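Local atomic coordinates of protein kinase, putative (Bodo saltans, PDB entry 6TLY), a protein that is the kinetoplastid kinetochore protein KKT2, represented by its zinc-binding central domain, and at full length probably also acts as a serine/threonine kinase. Residues A[46-51]-A[55-60]; A[78-83]-A[89-94]. One frame throughout, in Å; residues are numbered along the deposited sequence.

In the fold
Both contacts belong to the zinc-binding central domain and follow one another along the chain. Contact 1 closes the hairpin of strands 48-51 and 56-59 in the C1-like part. It supplies Cys-51 to one zinc ion and Cys-59 to a second. Contact 2 sets the loop and strand of 78-83 against helix 85-93 in the C2H2-type finger. It supplies Cys-78 and His-91 to a third zinc ion. The centres of contact 1 and contact 2 are about 19 Å apart. The two meet where Tyr-56 CD1 packs on Pro-83 CG at 4.1 Å.

Contact 1 of 2, residues A[46-51]-A[55-60]; sequences AYMYRC and DYDVCN. With ZN (zinc ion), chain C; ZN (zinc ion), chain B.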
# COMPACT_ATOMS: atom_id res chain seq x y z
N ALA A 46 15.96 -4.34 4.32
CA ALA A 46 14.77 -4.32 3.47
C ALA A 46 13.53 -4.65 4.27
O ALA A 46 13.26 -5.82 4.57
CB ALA A 46 14.93 -5.31 2.32
N TYR A 47 12.78 -3.62 4.64
CA TYR A 47 11.56 -3.78 5.42
C TYR A 47 10.38 -3.12 4.68
O TYR A 47 10.55 -2.65 3.55
CB TYR A 47 11.72 -3.33 6.89
CG TYR A 47 12.28 -1.94 7.05
CD1 TYR A 47 13.64 -1.70 6.93
CD2 TYR A 47 11.45 -0.87 7.37
CE1 TYR A 47 14.17 -0.42 7.06
CE2 TYR A 47 11.97 0.42 7.54
CZ TYR A 47 13.33 0.64 7.38
OH TYR A 47 13.85 1.90 7.53
N MET A 48 9.19 -3.13 5.29
CA MET A 48 7.99 -2.68 4.61
C MET A 48 7.09 -1.78 5.44
O MET A 48 7.18 -1.76 6.66
CB MET A 48 7.20 -3.91 4.15
CG MET A 48 6.71 -4.76 5.31
SD MET A 48 5.50 -6.03 4.88
CE MET A 48 4.21 -5.03 4.19
N TYR A 49 6.26 -1.04 4.73
CA TYR A 49 5.18 -0.24 5.32
C TYR A 49 3.87 -0.75 4.72
O TYR A 49 3.84 -1.06 3.55
CB TYR A 49 5.41 1.24 5.03
CG TYR A 49 6.56 1.86 5.78
CD1 TYR A 49 7.86 1.76 5.32
CD2 TYR A 49 6.34 2.59 6.93
CE1 TYR A 49 8.92 2.36 5.98
CE2 TYR A 49 7.38 3.19 7.61
CZ TYR A 49 8.67 3.08 7.14
OH TYR A 49 9.69 3.67 7.82
N ARG A 50 2.82 -0.82 5.52
CA ARG A 50 1.54 -1.32 4.98
C ARG A 50 0.35 -0.50 5.48
O ARG A 50 0.35 -0.06 6.61
CB ARG A 50 1.35 -2.80 5.34
CG ARG A 50 0.07 -3.43 4.84
CD ARG A 50 -0.16 -4.90 5.14
NE ARG A 50 -1.48 -5.39 4.88
CZ ARG A 50 -1.99 -5.61 3.69
NH1 ARG A 50 -1.26 -5.39 2.61
NH2 ARG A 50 -3.21 -6.06 3.58
N CYS A 51 -0.61 -0.30 4.59
CA CYS A 51 -1.94 0.16 4.99
C CYS A 51 -2.90 -1.02 4.83
O CYS A 51 -3.17 -1.42 3.71
CB CYS A 51 -2.44 1.32 4.18
SG CYS A 51 -4.11 1.72 4.75
N ASP A 55 -4.85 -2.42 1.55
CA ASP A 55 -4.04 -3.55 1.01
C ASP A 55 -2.91 -2.93 0.16
O ASP A 55 -2.79 -3.23 -1.03
CB ASP A 55 -4.87 -4.55 0.18
CG ASP A 55 -4.03 -5.72 -0.31
OD1 ASP A 55 -3.11 -6.13 0.41
OD2 ASP A 55 -4.29 -6.20 -1.43
N TYR A 56 -2.20 -1.99 0.75
CA TYR A 56 -1.13 -1.22 0.09
C TYR A 56 0.18 -1.53 0.80
O TYR A 56 0.29 -1.24 1.96
CB TYR A 56 -1.44 0.26 0.16
CG TYR A 56 -0.52 1.16 -0.61
CD1 TYR A 56 -0.44 1.10 -1.98
CD2 TYR A 56 0.26 2.09 0.05
CE1 TYR A 56 0.38 1.95 -2.70
CE2 TYR A 56 1.09 2.95 -0.65
CZ TYR A 56 1.16 2.88 -2.03
OH TYR A 56 1.96 3.73 -2.69
N ASP A 57 1.11 -2.12 0.06
CA ASP A 57 2.42 -2.54 0.56
C ASP A 57 3.53 -1.83 -0.15
O ASP A 57 3.57 -1.86 -1.37
CB ASP A 57 2.62 -4.03 0.24
CG ASP A 57 1.67 -4.92 0.98
OD1 ASP A 57 1.45 -4.66 2.18
OD2 ASP A 57 1.12 -5.86 0.36
N VAL A 58 4.38 -1.19 0.59
CA VAL A 58 5.57 -0.48 -0.01
C VAL A 58 6.92 -0.84 0.71
O VAL A 58 7.12 -1.01 2.02
CB VAL A 58 5.30 1.03 -0.02
CG1 VAL A 58 5.18 1.61 1.37
CG2 VAL A 58 6.32 1.81 -0.82
N CYS A 59 8.01 -0.86 -0.08
CA CYS A 59 9.34 -1.12 0.50
C CYS A 59 9.79 0.13 1.31
O CYS A 59 9.24 1.22 1.12
CB CYS A 59 10.37 -1.49 -0.59
SG CYS A 59 10.94 -0.09 -1.62
N ASN A 60 10.79 -0.02 2.21
CA ASN A 60 11.23 1.10 3.02
C ASN A 60 11.80 2.24 2.15
O ASN A 60 11.63 3.40 2.51
CB ASN A 60 12.26 0.67 4.05
CG ASN A 60 13.44 -0.05 3.46
OD1 ASN A 60 13.33 -1.16 2.94
ND2 ASN A 60 14.62 0.57 3.52
ZN ZN C . 9.63 0.24 -3.53
ZN ZN B . -4.89 3.42 3.25
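Arg-50 starts with CG anti to the backbone N (chi1 -180°) and runs extended to NE, which carries its guanidinium alongside Asp-57 to Asp-55. Asn-60 turns CG between its backbone N and carbonyl carbon (chi1 55°), and this lays CB over the centre of the Tyr-47 ring. Arg-50, Asp-55 and Asp-57 form a salt-bridge network. NH1 of Arg-50 binds Asp-57 OD1 at 2.8 Å on the syn side, somewhat out of the carboxylate plane. NH1 and NH2 of Arg-50 both grip Asp-55 OD1, at 3.0 and 3.2 Å. All three bonds lie near the guanidinium plane, so they fix its rotation. NE of Arg-50 has its own salt bridge, to Glu-52. With an alanine in place of Arg-50, Asp-55 and Asp-57 would probably lose the positive charge they share. At the other end, Asn-60 CB makes a CH-pi contact 3.5 Å from the Tyr-47 ring centroid. The amide is stacked on the ring, the planes 16° apart. Its OD1 accepts from Tyr-47 N at 3.0 Å, with the donor above the carbonyl plane. Between these ends, Tyr-49 and Val-58 exchange two backbone bonds. Asp-55 and Tyr-56 both face Cys-51, a G1 beta bulge. Cys-51 and Cys-59 each bind a different zinc ion, so the hairpin links two sites. Cys-11, His-15 and Cys-54 complete the first; Cys-32, Cys-35 and Cys-62 complete the second. Glu-64 of helix 60-65 is hydrogen-bonded to the hydroxyls of Tyr-47 and Tyr-49. Strand 18-20 pairs with strand 48-51 along its other edge.

Contact 2 of 2, residues A[78-83]-A[89-94]; sequences CGKKFP and QYHSRG. With ZN (zinc ion), chain D.
His-91, on helix 85-93, faces Cys-78 and Phe-82 across a broad backbone gap, with CA atoms of Phe-82 and His-91 9.1 Å apart, and the gap is spanned by side chains and a zinc ion. The first torsion of His-91, 167°, swings the imidazole off the helix toward the metal. NE2 of His-91 binds the zinc ion at 1.9 Å. Cys-78 SG binds the same ion at 2.3 Å. The sulfur lies at the edge of the imidazole, 3.3 Å from His-91 NE2, as expected of two ligands on one metal. Cys-75 and Cys-95 complete the site. Phe-82 comes over one face of the imidazole. Its CZ lies 3.3 Å from His-91 CG, offset toward the rim. The rings are inclined at 41°, so the pair is oblique. Phe-82 thus backs the histidine from the strand side and probably limits how far its ring can tilt. Lys-80 lies across the histidine, with its CD 4.0 Å from His-91 CE1. A water accepts from both Lys-80 NZ and His-91 ND1, the latter at 2.7 Å. Lys-80 NZ is also hydrogen-bonded to the carbonyl of Lys-53. The backbone N of Lys-80 makes a weak hydrogen bond to Cys-78 SG. This is the strand-and-helix arrangement of a C2H2-type finger, here with a cysteine as fourth ligand. The chemistry implies that His-91 is held at both nitrogens. ND1 gives its proton to the water while NE2 gives its lone pair to the zinc ion. The weak hydrogen bond from Lys-80 N probably eases a little of the negative charge on the Cys-78 sulfur.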
# COMPACT_ATOMS: atom_id res chain seq x y z
N CYS A 78 -16.73 4.22 -4.69
CA CYS A 78 -16.36 4.84 -3.40
C CYS A 78 -15.25 5.89 -3.49
O CYS A 78 -14.98 6.58 -2.51
CB CYS A 78 -16.03 3.78 -2.37
SG CYS A 78 -14.51 2.85 -2.71
N GLY A 79 -14.58 5.97 -4.64
CA GLY A 79 -13.50 6.92 -4.87
C GLY A 79 -12.11 6.43 -4.45
O GLY A 79 -11.14 7.13 -4.66
N LYS A 80 -12.02 5.27 -3.82
CA LYS A 80 -10.75 4.73 -3.33
C LYS A 80 -9.73 4.50 -4.47
O LYS A 80 -10.11 4.00 -5.53
CB LYS A 80 -11.02 3.41 -2.60
CG LYS A 80 -9.99 3.00 -1.57
CD LYS A 80 -10.62 1.96 -0.65
CE LYS A 80 -9.73 1.57 0.50
NZ LYS A 80 -10.05 0.20 1.00
N LYS A 81 -8.46 4.86 -4.23
CA LYS A 81 -7.34 4.73 -5.16
C LYS A 81 -6.55 3.45 -4.91
O LYS A 81 -6.36 3.04 -3.75
CB LYS A 81 -6.39 5.93 -5.05
CG LYS A 81 -7.06 7.27 -5.33
CD LYS A 81 -6.13 8.42 -4.96
CE LYS A 81 -6.85 9.75 -4.93
NZ LYS A 81 -7.52 10.03 -6.23
N PHE A 82 -6.06 2.84 -6.00
CA PHE A 82 -5.29 1.60 -5.98
C PHE A 82 -4.07 1.70 -6.91
O PHE A 82 -4.09 2.42 -7.91
CB PHE A 82 -6.18 0.42 -6.41
CG PHE A 82 -7.36 0.24 -5.49
CD1 PHE A 82 -7.22 -0.43 -4.28
CD2 PHE A 82 -8.59 0.78 -5.80
CE1 PHE A 82 -8.29 -0.53 -3.40
CE2 PHE A 82 -9.66 0.66 -4.93
CZ PHE A 82 -9.50 0.01 -3.73
N PRO A 83 -2.97 0.99 -6.60
CA PRO A 83 -1.78 1.08 -7.45
C PRO A 83 -1.83 0.23 -8.72
O PRO A 83 -0.92 0.34 -9.55
CB PRO A 83 -0.66 0.60 -6.52
CG PRO A 83 -1.34 -0.43 -5.66
CD PRO A 83 -2.74 0.12 -5.43
N GLN A 89 -9.75 -4.32 -9.24
CA GLN A 89 -10.71 -5.37 -9.59
C GLN A 89 -11.11 -6.24 -8.40
O GLN A 89 -12.30 -6.50 -8.24
CB GLN A 89 -10.20 -6.20 -10.76
CG GLN A 89 -10.30 -5.42 -12.08
CD GLN A 89 -9.60 -6.11 -13.22
OE1 GLN A 89 -8.73 -6.96 -13.01
NE2 GLN A 89 -9.96 -5.75 -14.44
N TYR A 90 -10.15 -6.59 -7.52
CA TYR A 90 -10.47 -7.37 -6.31
C TYR A 90 -11.40 -6.55 -5.41
O TYR A 90 -12.40 -7.08 -4.93
CB TYR A 90 -9.21 -7.74 -5.50
CG TYR A 90 -8.24 -8.67 -6.18
CD1 TYR A 90 -8.68 -9.62 -7.09
CD2 TYR A 90 -6.89 -8.66 -5.85
CE1 TYR A 90 -7.79 -10.50 -7.70
CE2 TYR A 90 -6.00 -9.52 -6.45
CZ TYR A 90 -6.45 -10.46 -7.36
OH TYR A 90 -5.54 -11.31 -7.96
N HIS A 91 -11.11 -5.25 -5.23
CA HIS A 91 -11.95 -4.36 -4.41
C HIS A 91 -13.36 -4.25 -4.99
O HIS A 91 -14.34 -4.38 -4.25
CB HIS A 91 -11.32 -2.94 -4.34
CG HIS A 91 -12.22 -1.87 -3.79
ND1 HIS A 91 -12.38 -1.68 -2.43
CD2 HIS A 91 -13.00 -0.97 -4.44
CE1 HIS A 91 -13.22 -0.67 -2.30
NE2 HIS A 91 -13.61 -0.20 -3.48
N SER A 92 -13.46 -3.91 -6.28
CA SER A 92 -14.70 -3.66 -7.00
C SER A 92 -15.71 -4.81 -6.93
O SER A 92 -16.91 -4.56 -6.85
CB SER A 92 -14.41 -3.26 -8.44
OG SER A 92 -15.54 -2.62 -9.02
N ARG A 93 -15.24 -6.05 -6.91
CA ARG A 93 -16.09 -7.23 -6.82
C ARG A 93 -17.00 -7.17 -5.57
O ARG A 93 -18.18 -7.51 -5.65
CB ARG A 93 -15.22 -8.49 -6.79
CG ARG A 93 -16.00 -9.79 -6.68
CD ARG A 93 -16.19 -10.48 -8.02
NE ARG A 93 -14.91 -10.78 -8.66
CZ ARG A 93 -14.76 -11.14 -9.93
NH1 ARG A 93 -15.83 -11.24 -10.72
NH2 ARG A 93 -13.56 -11.38 -10.42
N GLY A 94 -16.45 -6.65 -4.47
CA GLY A 94 -17.16 -6.52 -3.21
C GLY A 94 -17.60 -5.11 -2.84
O GLY A 94 -18.06 -4.91 -1.73
ZN ZN D . -15.10 0.97 -3.93
O HOH W 1 -10.71 -2.48 -0.43